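Local coordinates for pyroglutatmate porin OpdO (Pseudomonas aeruginosa, PDB 3SZV), which forms an outer-membrane beta-barrel channel of the OprD family, probably passing small carboxylates such as pyroglutamate, at residues 178-186 and 284-292. Residues are numbered along the deposited sequence; the frame is centred on the assembly and turned at random. Where two conformers were deposited one is given.
Sequences QVFSANRIG and DPYPYIAGS
Two backbone bonds set the spacing between 178-186 and 284-292: Ala290 N gives its hydrogen to Ser181 O at 2.8 Å, and Asn183 N gives its own to Tyr288 O, also at 2.8 Å. These bonds bracket Ala182 and Ile289, a single isolated bridge. Within the segments, Ala182 N and O pair with Gly186, while Ile289 O takes both Ser292 N and Ser292 OG in a type II turn. Water 1 accepts from Ser181 N and donates to Ala290 O. Water 2 is gripped four ways, donating to Tyr286 O and to Asn183 O, which also accepts from Ile185 N, and accepting from Asn183 ND2 and Arg184 NH1, the latter in the guanidinium plane. Water 3 donates to Asn183 OD1 (2.7 Å) and accepts from Gly291 N (2.9 Å), so both ends of one amide are held through solvent.

In this OprD-family barrel the contact joins two connections, one between strands 159-170 and 186-200, the other between 271-281 and 311-320; inward-folded loops of this kind narrow the channel in relatives.

The backbone puts Asn183 CB over the Tyr288 ring face, 3.7 Å from the centroid, a CH-pi contact. Turning CG away from the backbone N (chi1 -167°) then stacks the amide on the ring, planes 21° apart. Although Asn183 ND2 lies 3.2 Å from Tyr288 OH, the angle is poor for bonding, and the hydroxyl instead bonds to Asp304, outside both segments. Asp304 also salt-bridges Arg184, whose chain runs alongside the Pro285 ring in the opposite sense, Arg184 CD 3.7 Å from Pro285 CB.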
loop_
_atom_site.group_PDB
_atom_site.type_symbol
_atom_site.label_atom_id
_atom_site.label_comp_id
_atom_site.label_asym_id
_atom_site.label_seq_id
_atom_site.Cartn_x
_atom_site.Cartn_y
_atom_site.Cartn_z
ATOM N N GLN A 178 0.997 -13.660 -11.952
ATOM C CA GLN A 178 1.412 -13.338 -13.314
ATOM C C GLN A 178 2.681 -12.511 -13.288
ATOM O O GLN A 178 3.109 -12.038 -12.237
ATOM C CB GLN A 178 0.307 -12.586 -14.061
ATOM C CG GLN A 178 -0.083 -11.259 -13.444
ATOM C CD GLN A 178 -1.400 -10.724 -13.991
ATOM O OE1 GLN A 178 -2.446 -11.362 -13.862
ATOM N NE2 GLN A 178 -1.351 -9.548 -14.606
ATOM N N VAL A 179 3.303 -12.334 -14.447
ATOM C CA VAL A 179 4.482 -11.482 -14.506
ATOM C C VAL A 179 4.104 -10.009 -14.372
ATOM O O VAL A 179 2.927 -9.635 -14.428
ATOM C CB VAL A 179 5.303 -11.701 -15.793
ATOM C CG1 VAL A 179 5.805 -13.142 -15.876
ATOM C CG2 VAL A 179 4.490 -11.327 -17.014
ATOM N N PHE A 180 5.116 -9.176 -14.190
ATOM C CA PHE A 180 4.903 -7.756 -13.943
ATOM C C PHE A 180 4.834 -6.906 -15.202
ATOM O O PHE A 180 5.361 -7.268 -16.257
ATOM C CB PHE A 180 6.071 -7.181 -13.134
ATOM C CG PHE A 180 6.303 -7.841 -11.807
ATOM C CD1 PHE A 180 5.444 -7.618 -10.749
ATOM C CD2 PHE A 180 7.428 -8.631 -11.604
ATOM C CE1 PHE A 180 5.675 -8.212 -9.508
ATOM C CE2 PHE A 180 7.664 -9.222 -10.373
ATOM C CZ PHE A 180 6.797 -9.008 -9.330
ATOM N N SER A 181 4.189 -5.755 -15.053
ATOM C CA SER A 181 4.327 -4.661 -16.006
ATOM C C SER A 181 4.365 -3.363 -15.219
ATOM O O SER A 181 4.163 -3.359 -14.001
ATOM C CB SER A 181 3.184 -4.645 -17.027
ATOM O OG SER A 181 1.954 -4.267 -16.434
ATOM N N ALA A 182 4.660 -2.263 -15.894
ATOM C CA ALA A 182 4.711 -0.962 -15.231
ATOM C C ALA A 182 3.472 -0.136 -15.552
ATOM O O ALA A 182 2.993 -0.124 -16.679
ATOM C CB ALA A 182 5.970 -0.207 -15.620
ATOM N N ASN A 183 2.946 0.528 -14.533
ATOM C CA ASN A 183 1.796 1.411 -14.698
ATOM C C ASN A 183 2.041 2.454 -15.795
ATOM O O ASN A 183 3.088 3.123 -15.786
ATOM C CB ASN A 183 1.486 2.105 -13.372
ATOM C CG ASN A 183 0.136 2.782 -13.375
ATOM O OD1 ASN A 183 -0.905 2.120 -13.310
ATOM N ND2 ASN A 183 0.135 4.109 -13.466
ATOM N N ARG A 184 1.071 2.581 -16.708
ATOM C CA ARG A 184 1.131 3.434 -17.920
ATOM C C ARG A 184 2.153 2.995 -18.957
ATOM O O ARG A 184 1.827 2.898 -20.145
ATOM C CB ARG A 184 1.373 4.913 -17.588
ATOM C CG ARG A 184 0.244 5.604 -16.846
ATOM C CD ARG A 184 0.610 7.078 -16.621
ATOM N NE ARG A 184 -0.409 7.814 -15.884
ATOM C CZ ARG A 184 -0.461 7.914 -14.556
ATOM N NH1 ARG A 184 0.471 7.325 -13.802
ATOM N NH2 ARG A 184 -1.441 8.607 -13.988
ATOM N N ILE A 185 3.377 2.748 -18.509
ATOM C CA ILE A 185 4.514 2.537 -19.405
ATOM C C ILE A 185 4.490 1.160 -20.070
ATOM O O ILE A 185 5.008 0.983 -21.180
ATOM C CB ILE A 185 5.820 2.740 -18.625
ATOM C CG1 ILE A 185 6.000 4.224 -18.291
ATOM C CG2 ILE A 185 7.025 2.192 -19.387
ATOM C CD1 ILE A 185 6.736 4.446 -16.978
ATOM N N GLY A 186 3.883 0.183 -19.401
ATOM C CA GLY A 186 3.789 -1.154 -19.951
ATOM C C GLY A 186 5.039 -1.978 -19.713
ATOM O O GLY A 186 5.660 -1.901 -18.647
ATOM N N ASP A 284 8.651 11.014 -18.929
ATOM C CA ASP A 284 7.775 9.908 -18.582
ATOM C C ASP A 284 7.043 10.140 -17.272
ATOM O O ASP A 284 7.472 10.936 -16.435
ATOM C CB ASP A 284 8.594 8.617 -18.519
ATOM C CG ASP A 284 9.195 8.275 -19.854
ATOM O OD1 ASP A 284 8.458 7.722 -20.692
ATOM O OD2 ASP A 284 10.377 8.599 -20.108
ATOM N N PRO A 285 5.906 9.457 -17.097
ATOM C CA PRO A 285 5.145 9.533 -15.851
ATOM C C PRO A 285 5.830 8.688 -14.779
ATOM O O PRO A 285 6.835 8.015 -15.051
ATOM C CB PRO A 285 3.801 8.925 -16.243
ATOM C CG PRO A 285 4.186 7.859 -17.230
ATOM C CD PRO A 285 5.323 8.487 -18.039
ATOM N N TYR A 286 5.297 8.717 -13.561
ATOM C CA TYR A 286 5.939 8.005 -12.459
ATOM C C TYR A 286 5.791 6.493 -12.599
ATOM O O TYR A 286 4.679 5.980 -12.626
ATOM C CB TYR A 286 5.292 8.436 -11.166
ATOM C CG TYR A 286 5.951 7.878 -9.925
ATOM C CD1 TYR A 286 7.193 8.355 -9.516
ATOM C CD2 TYR A 286 5.328 6.906 -9.145
ATOM C CE1 TYR A 286 7.807 7.891 -8.367
ATOM C CE2 TYR A 286 5.947 6.426 -7.986
ATOM C CZ TYR A 286 7.178 6.929 -7.605
ATOM O OH TYR A 286 7.817 6.502 -6.463
ATOM N N PRO A 287 6.915 5.776 -12.685
ATOM C CA PRO A 287 6.780 4.333 -12.879
ATOM C C PRO A 287 6.599 3.599 -11.564
ATOM O O PRO A 287 7.152 3.986 -10.531
ATOM C CB PRO A 287 8.117 3.941 -13.520
ATOM C CG PRO A 287 9.087 4.944 -12.974
ATOM C CD PRO A 287 8.305 6.243 -12.846
ATOM N N TYR A 288 5.801 2.533 -11.627
ATOM C CA TYR A 288 5.621 1.601 -10.517
ATOM C C TYR A 288 5.009 0.338 -11.066
ATOM O O TYR A 288 4.506 0.322 -12.183
ATOM C CB TYR A 288 4.751 2.188 -9.400
ATOM C CG TYR A 288 3.380 2.763 -9.729
ATOM C CD1 TYR A 288 2.219 2.085 -9.377
ATOM C CD2 TYR A 288 3.250 4.029 -10.304
ATOM C CE1 TYR A 288 0.964 2.636 -9.615
ATOM C CE2 TYR A 288 2.004 4.589 -10.528
ATOM C CZ TYR A 288 0.867 3.884 -10.185
ATOM O OH TYR A 288 -0.381 4.405 -10.364
ATOM N N ILE A 289 5.023 -0.723 -10.264
ATOM C CA ILE A 289 4.464 -1.987 -10.699
ATOM C C ILE A 289 2.949 -1.858 -10.896
ATOM O O ILE A 289 2.224 -1.408 -10.008
ATOM C CB ILE A 289 4.804 -3.076 -9.678
ATOM C CG1 ILE A 289 6.286 -3.418 -9.770
ATOM C CG2 ILE A 289 3.971 -4.319 -9.926
ATOM C CD1 ILE A 289 6.810 -4.166 -8.567
ATOM N N ALA A 290 2.471 -2.205 -12.092
ATOM C CA ALA A 290 1.041 -2.112 -12.372
ATOM C C ALA A 290 0.247 -2.962 -11.389
ATOM O O ALA A 290 0.636 -4.108 -11.110
ATOM C CB ALA A 290 0.741 -2.559 -13.817
ATOM N N GLY A 291 -0.841 -2.402 -10.875
ATOM C CA GLY A 291 -1.670 -3.122 -9.921
ATOM C C GLY A 291 -1.318 -2.808 -8.482
ATOM O O GLY A 291 -2.098 -3.130 -7.572
ATOM N N SER A 292 -0.154 -2.195 -8.276
ATOM C CA SER A 292 0.329 -1.904 -6.923
ATOM C C SER A 292 0.212 -0.416 -6.596
ATOM O O SER A 292 -0.275 0.371 -7.414
ATOM C CB SER A 292 1.765 -2.407 -6.758
ATOM O OG SER A 292 2.685 -1.540 -7.399
HETATM O O HOH W 1 2.270 -5.893 -12.643
HETATM O O HOH W 2 2.678 5.496 -14.243
HETATM O O HOH W 3 -1.871 0.111 -11.788
#